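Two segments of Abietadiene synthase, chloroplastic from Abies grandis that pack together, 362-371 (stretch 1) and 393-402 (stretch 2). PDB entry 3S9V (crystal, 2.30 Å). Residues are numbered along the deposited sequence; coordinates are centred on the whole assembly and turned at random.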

ATOM      1  N   GLY A 362      -1.416   1.880  16.574  1.00 32.91           N
ATOM      2  CA  GLY A 362      -2.136   3.048  16.093  1.00 32.54           C
ATOM      3  C   GLY A 362      -2.628   2.927  14.662  1.00 32.35           C
ATOM      4  O   GLY A 362      -2.204   2.043  13.916  1.00 27.82           O
ATOM      5  N   VAL A 363      -3.515   3.839  14.275  1.00 30.57           N
ATOM      6  CA  VAL A 363      -4.097   3.842  12.942  1.00 31.83           C
ATOM      7  C   VAL A 363      -3.100   3.586  11.823  1.00 32.49           C
ATOM      8  O   VAL A 363      -3.338   2.753  10.949  1.00 31.66           O
ATOM      9  CB  VAL A 363      -4.808   5.173  12.649  1.00 33.67           C
ATOM     10  CG1 VAL A 363      -5.362   5.156  11.232  1.00 34.64           C
ATOM     11  CG2 VAL A 363      -5.922   5.400  13.659  1.00 35.44           C
ATOM     12  N   THR A 364      -1.985   4.302  11.846  1.00 31.38           N
ATOM     13  CA  THR A 364      -0.985   4.139  10.807  1.00 30.81           C
ATOM     14  C   THR A 364      -0.482   2.699  10.692  1.00 30.18           C
ATOM     15  O   THR A 364      -0.526   2.113   9.609  1.00 30.51           O
ATOM     16  CB  THR A 364       0.195   5.096  11.035  1.00 36.79           C
ATOM     17  OG1 THR A 364      -0.277   6.447  10.949  1.00 42.09           O
ATOM     18  CG2 THR A 364       1.263   4.888   9.985  1.00 41.20           C
ATOM     19  N   ASP A 365      -0.029   2.107  11.794  1.00 29.20           N
ATOM     20  CA  ASP A 365       0.462   0.734  11.715  1.00 28.82           C
ATOM     21  C   ASP A 365      -0.621  -0.317  11.443  1.00 28.00           C
ATOM     22  O   ASP A 365      -0.383  -1.259  10.683  1.00 28.74           O
ATOM     23  CB  ASP A 365       1.269   0.364  12.968  1.00 38.23           C
ATOM     24  CG  ASP A 365       0.567   0.742  14.256  1.00 46.54           C
ATOM     25  OD1 ASP A 365       0.361   1.958  14.485  1.00 50.26           O
ATOM     26  OD2 ASP A 365       0.229  -0.177  15.036  1.00 39.93           O
ATOM     27  N   MET A 366      -1.803  -0.180  12.043  1.00 26.48           N
ATOM     28  CA  MET A 366      -2.851  -1.165  11.780  1.00 26.57           C
ATOM     29  C   MET A 366      -3.204  -1.076  10.304  1.00 26.51           C
ATOM     30  O   MET A 366      -3.566  -2.077   9.688  1.00 25.53           O
ATOM     31  CB  MET A 366      -4.112  -0.931  12.636  1.00 23.02           C
ATOM     32  CG  MET A 366      -3.986  -1.326  14.118  1.00 28.04           C
ATOM     33  SD  MET A 366      -3.517  -3.059  14.448  1.00 25.22           S
ATOM     34  CE  MET A 366      -1.746  -2.924  14.436  1.00 27.58           C
ATOM     35  N   LEU A 367      -3.081   0.122   9.732  1.00 23.29           N
ATOM     36  CA  LEU A 367      -3.385   0.297   8.319  1.00 24.51           C
ATOM     37  C   LEU A 367      -2.411  -0.479   7.431  1.00 24.52           C
ATOM     38  O   LEU A 367      -2.833  -1.184   6.513  1.00 22.23           O
ATOM     39  CB  LEU A 367      -3.362   1.775   7.922  1.00 22.88           C
ATOM     40  CG  LEU A 367      -3.477   1.987   6.405  1.00 26.66           C
ATOM     41  CD1 LEU A 367      -4.736   1.307   5.888  1.00 19.70           C
ATOM     42  CD2 LEU A 367      -3.501   3.472   6.074  1.00 30.30           C
ATOM     43  N   ASN A 368      -1.112  -0.352   7.687  1.00 22.53           N
ATOM     44  CA  ASN A 368      -0.148  -1.082   6.869  1.00 23.93           C
ATOM     45  C   ASN A 368      -0.289  -2.587   7.070  1.00 21.91           C
ATOM     46  O   ASN A 368      -0.035  -3.375   6.153  1.00 20.19           O
ATOM     47  CB  ASN A 368       1.279  -0.615   7.171  1.00 26.84           C
ATOM     48  CG  ASN A 368       1.535   0.801   6.676  1.00 29.15           C
ATOM     49  OD1 ASN A 368       1.155   1.149   5.556  1.00 37.54           O
ATOM     50  ND2 ASN A 368       2.181   1.619   7.502  1.00 27.74           N
ATOM     51  N   VAL A 369      -0.712  -2.983   8.267  1.00 20.12           N
ATOM     52  CA  VAL A 369      -0.921  -4.388   8.566  1.00 19.21           C
ATOM     53  C   VAL A 369      -2.141  -4.857   7.772  1.00 18.69           C
ATOM     54  O   VAL A 369      -2.161  -5.972   7.256  1.00 23.61           O
ATOM     55  CB  VAL A 369      -1.175  -4.621  10.087  1.00 23.35           C
ATOM     56  CG1 VAL A 369      -1.655  -6.046  10.331  1.00 19.83           C
ATOM     57  CG2 VAL A 369       0.101  -4.369  10.876  1.00 20.25           C
ATOM     58  N   ASN A 370      -3.155  -4.003   7.664  1.00 19.97           N
ATOM     59  CA  ASN A 370      -4.371  -4.356   6.924  1.00 21.72           C
ATOM     60  C   ASN A 370      -4.090  -4.552   5.433  1.00 19.72           C
ATOM     61  O   ASN A 370      -4.573  -5.506   4.821  1.00 19.39           O
ATOM     62  CB  ASN A 370      -5.460  -3.289   7.120  1.00 19.43           C
ATOM     63  CG  ASN A 370      -6.711  -3.570   6.295  1.00 22.21           C
ATOM     64  OD1 ASN A 370      -6.789  -3.221   5.121  1.00 23.02           O
ATOM     65  ND2 ASN A 370      -7.690  -4.221   6.911  1.00 22.05           N
ATOM     66  N   ARG A 371      -3.313  -3.648   4.852  1.00 18.41           N
ATOM     67  CA  ARG A 371      -2.954  -3.754   3.442  1.00 22.60           C
ATOM     68  C   ARG A 371      -2.228  -5.082   3.218  1.00 22.13           C
ATOM     69  O   ARG A 371      -2.491  -5.795   2.248  1.00 23.53           O
ATOM     70  CB  ARG A 371      -2.046  -2.587   3.030  1.00 17.29           C
ATOM     71  CG  ARG A 371      -2.733  -1.225   3.062  1.00 20.84           C
ATOM     72  CD  ARG A 371      -1.717  -0.102   2.941  1.00 25.81           C
ATOM     73  NE  ARG A 371      -1.104  -0.075   1.620  1.00 23.99           N
ATOM     74  CZ  ARG A 371       0.094   0.431   1.354  1.00 19.61           C
ATOM     75  NH1 ARG A 371       0.834   0.964   2.321  1.00 18.09           N
ATOM     76  NH2 ARG A 371       0.555   0.394   0.114  1.00 31.08           N
ATOM     77  N   TYR A 393     -10.417  -2.595  14.187  1.00 29.60           N
ATOM     78  CA  TYR A 393      -9.718  -1.462  14.762  1.00 30.16           C
ATOM     79  C   TYR A 393      -9.760  -0.206  13.886  1.00 30.06           C
ATOM     80  O   TYR A 393      -9.920   0.901  14.398  1.00 25.49           O
ATOM     81  CB  TYR A 393      -8.270  -1.845  15.060  1.00 26.17           C
ATOM     82  CG  TYR A 393      -7.435  -0.703  15.578  1.00 20.00           C
ATOM     83  CD1 TYR A 393      -6.908   0.251  14.707  1.00 20.91           C
ATOM     84  CD2 TYR A 393      -7.179  -0.568  16.943  1.00 21.57           C
ATOM     85  CE1 TYR A 393      -6.148   1.310  15.176  1.00 19.38           C
ATOM     86  CE2 TYR A 393      -6.417   0.493  17.426  1.00 24.00           C
ATOM     87  CZ  TYR A 393      -5.904   1.426  16.536  1.00 24.79           C
ATOM     88  OH  TYR A 393      -5.143   2.472  17.001  1.00 35.35           O
ATOM     89  N   LEU A 394      -9.607  -0.366  12.574  1.00 29.69           N
ATOM     90  CA  LEU A 394      -9.635   0.793  11.687  1.00 30.86           C
ATOM     91  C   LEU A 394     -11.025   1.407  11.615  1.00 32.44           C
ATOM     92  O   LEU A 394     -11.160   2.630  11.575  1.00 28.25           O
ATOM     93  CB  LEU A 394      -9.152   0.423  10.279  1.00 24.42           C
ATOM     94  CG  LEU A 394      -7.646   0.165  10.144  1.00 22.41           C
ATOM     95  CD1 LEU A 394      -7.332  -0.254   8.725  1.00 19.37           C
ATOM     96  CD2 LEU A 394      -6.862   1.418  10.520  1.00 20.67           C
ATOM     97  N   ARG A 395     -12.053   0.560  11.608  1.00 33.99           N
ATOM     98  CA  ARG A 395     -13.431   1.038  11.545  1.00 39.10           C
ATOM     99  C   ARG A 395     -13.839   1.730  12.831  1.00 43.82           C
ATOM    100  O   ARG A 395     -14.602   2.698  12.809  1.00 45.32           O
ATOM    101  CB  ARG A 395     -14.398  -0.111  11.243  1.00 34.93           C
ATOM    102  CG  ARG A 395     -14.328  -0.562   9.797  1.00 33.68           C
ATOM    103  CD  ARG A 395     -15.360  -1.613   9.460  1.00 40.50           C
ATOM    104  NE  ARG A 395     -15.249  -2.024   8.060  1.00 50.09           N
ATOM    105  CZ  ARG A 395     -15.469  -1.225   7.015  1.00 49.27           C
ATOM    106  NH1 ARG A 395     -15.817   0.043   7.196  1.00 44.68           N
ATOM    107  NH2 ARG A 395     -15.331  -1.695   5.783  1.00 48.43           N
ATOM    108  N   ASN A 396     -13.332   1.243  13.955  1.00 45.87           N
ATOM    109  CA  ASN A 396     -13.662   1.870  15.222  1.00 45.89           C
ATOM    110  C   ASN A 396     -12.886   3.187  15.345  1.00 46.64           C
ATOM    111  O   ASN A 396     -13.269   4.077  16.105  1.00 48.19           O
ATOM    112  CB  ASN A 396     -13.318   0.945  16.385  1.00 43.80           C
ATOM    113  CG  ASN A 396     -13.840   1.463  17.707  1.00 50.33           C
ATOM    114  OD1 ASN A 396     -15.049   1.562  17.915  1.00 46.55           O
ATOM    115  ND2 ASN A 396     -12.930   1.806  18.608  1.00 49.77           N
ATOM    116  N   ALA A 397     -11.803   3.309  14.582  1.00 45.07           N
ATOM    117  CA  ALA A 397     -10.982   4.514  14.610  1.00 45.53           C
ATOM    118  C   ALA A 397     -11.567   5.640  13.755  1.00 47.51           C
ATOM    119  O   ALA A 397     -11.432   6.814  14.097  1.00 47.36           O
ATOM    120  CB  ALA A 397      -9.568   4.193  14.150  1.00 40.97           C
ATOM    121  N   LEU A 398     -12.208   5.283  12.645  1.00 46.82           N
ATOM    122  CA  LEU A 398     -12.808   6.277  11.757  1.00 51.94           C
ATOM    123  C   LEU A 398     -13.978   7.000  12.410  1.00 54.96           C
ATOM    124  O   LEU A 398     -14.586   7.882  11.803  1.00 55.56           O
ATOM    125  CB  LEU A 398     -13.294   5.627  10.459  1.00 53.95           C
ATOM    126  CG  LEU A 398     -12.258   5.188   9.425  1.00 50.67           C
ATOM    127  CD1 LEU A 398     -12.974   4.539   8.252  1.00 48.83           C
ATOM    128  CD2 LEU A 398     -11.445   6.386   8.963  1.00 44.05           C
ATOM    129  N   GLU A 399     -14.302   6.614  13.639  1.00 57.69           N
ATOM    130  CA  GLU A 399     -15.392   7.243  14.373  1.00 60.87           C
ATOM    131  C   GLU A 399     -14.848   8.390  15.214  1.00 60.67           C
ATOM    132  O   GLU A 399     -15.552   9.363  15.487  1.00 60.78           O
ATOM    133  CB  GLU A 399     -16.072   6.227  15.294  1.00 63.95           C
ATOM    134  CG  GLU A 399     -16.740   5.071  14.575  1.00 74.61           C
ATOM    135  CD  GLU A 399     -17.903   5.519  13.707  1.00 82.95           C
ATOM    136  OE1 GLU A 399     -17.669   6.261  12.729  1.00 86.22           O
ATOM    137  OE2 GLU A 399     -19.052   5.129  14.007  1.00 84.70           O
ATOM    138  N   ASN A 400     -13.583   8.268  15.608  1.00 60.10           N
ATOM    139  CA  ASN A 400     -12.932   9.269  16.444  1.00 59.19           C
ATOM    140  C   ASN A 400     -11.811  10.048  15.755  1.00 56.56           C
ATOM    141  O   ASN A 400     -11.137  10.855  16.393  1.00 58.73           O
ATOM    142  CB  ASN A 400     -12.380   8.595  17.702  1.00 63.72           C
ATOM    143  CG  ASN A 400     -13.438   7.805  18.449  1.00 71.23           C
ATOM    144  OD1 ASN A 400     -14.451   8.358  18.885  1.00 72.83           O
ATOM    145  ND2 ASN A 400     -13.211   6.503  18.599  1.00 72.00           N
ATOM    146  N   VAL A 401     -11.605   9.807  14.464  1.00 52.14           N
ATOM    147  CA  VAL A 401     -10.559  10.512  13.729  1.00 48.96           C
ATOM    148  C   VAL A 401     -11.180  11.348  12.613  1.00 47.42           C
ATOM    149  O   VAL A 401     -12.053  10.878  11.889  1.00 46.04           O
ATOM    150  CB  VAL A 401      -9.535   9.527  13.120  1.00 52.37           C
ATOM    151  CG1 VAL A 401      -8.382  10.301  12.476  1.00 51.51           C
ATOM    152  CG2 VAL A 401      -9.012   8.588  14.201  1.00 48.98           C
ATOM    153  N   ASP A 402     -10.725  12.588  12.478  1.00 46.87           N
ATOM    154  CA  ASP A 402     -11.262  13.489  11.467  1.00 45.44           C
ATOM    155  C   ASP A 402     -10.336  13.676  10.270  1.00 41.13           C
ATOM    156  O   ASP A 402      -9.111  13.618  10.405  1.00 37.68           O
ATOM    157  CB  ASP A 402     -11.557  14.852  12.099  1.00 51.39           C
ATOM    158  CG  ASP A 402     -12.439  14.742  13.331  1.00 61.28           C
ATOM    159  OD1 ASP A 402     -13.554  14.185  13.217  1.00 64.33           O
ATOM    160  OD2 ASP A 402     -12.017  15.214  14.413  1.00 58.72           O
TER

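Two helices can be held together without a single hydrogen bond between them, provided that their side chains interlock, and this pair of segments from abietadiene synthase is a compact example. Stretch 1 is helical from V363 to R371, with G362 at the N-cap position just before the first turn. In stretch 2, Y393 to A397 lie in a helix that begins earlier in the chain. The two axes approach to 10.2 Å, and their N-to-C directions differ by 138°, so the helices run in broadly opposing directions but cross obliquely. The backbones come nearest at V363 and L394, whose CA atoms lie 6.4 Å apart. Within stretch 1 the helical hydrogen bonds form a regular ladder, beginning with M366 N to G362 O at 2.9 Å and L367 N to V363 O at 2.9 Å. The helix start is further tied by D365, whose OD2 accepts a hydrogen bond from G362 N at 3.1 Å. No hydrogen bond crosses between the stretches, and the contact is mainly apolar packing.

The central element is a knob-into-hole arrangement. The CA-to-CB bond of L394 points sideways, yet its m,t rotamer brings the end of the side chain nearer to stretch 1, where it sits among V363, M366, L367 and N370. These four residues, spaced along successive turns, bound a socket on one helix surface. L394 CD2 lies toward V363 and M366, 4.1 Å from V363 CG1 and 4.2 Å from M366 CB, while L394 CD1 lies toward N370, 3.9 Å from N370 CB. L367 touches both methyls, with L367 CD1 4.2 Å from L394 CD1 and L367 CA 4.3 Å from L394 CD2. A branched, flexible leucine suits this place because its two ends can reach different walls at once. N370 can line an apolar socket because it offers its CB methylene here, while its ND2 is hydrogen-bonded elsewhere in the structure.

Y393 provides a second, flatter surface. Its ring receives M366 CG over one face, 3.7 Å from the Y393 ring centroid and 26° off the normal, a CH-pi contact; the closest pair is M366 CG and Y393 CD1 at 3.4 Å. Methionine fits well against an aromatic ring, since its unbranched chain can bend over it, and here M366 SD also lies 4.9 Å from the Y393 ring centroid in an oblique sulfur-aromatic approach. At the far end of the tyrosine, Y393 OH reaches the start of the first helix, 3.2 Å from G362 CA. Y393 OH is also 3.5 Å from V363 N, but the poor angle there rules out a hydrogen bond.

V363 extends the apolar seam. With chi1 at t, V363 CG2 lies 3.9 Å from A397 CB and 4.5 Å from V401 CG2, so that the small alanine and the valine beyond it continue the surface begun by L394. Altogether 354 Å² is buried, counting both sides, and L394 contributes the largest share: interlocking apolar side chains, with no hydrogen bond between the stretches, characterize this contact.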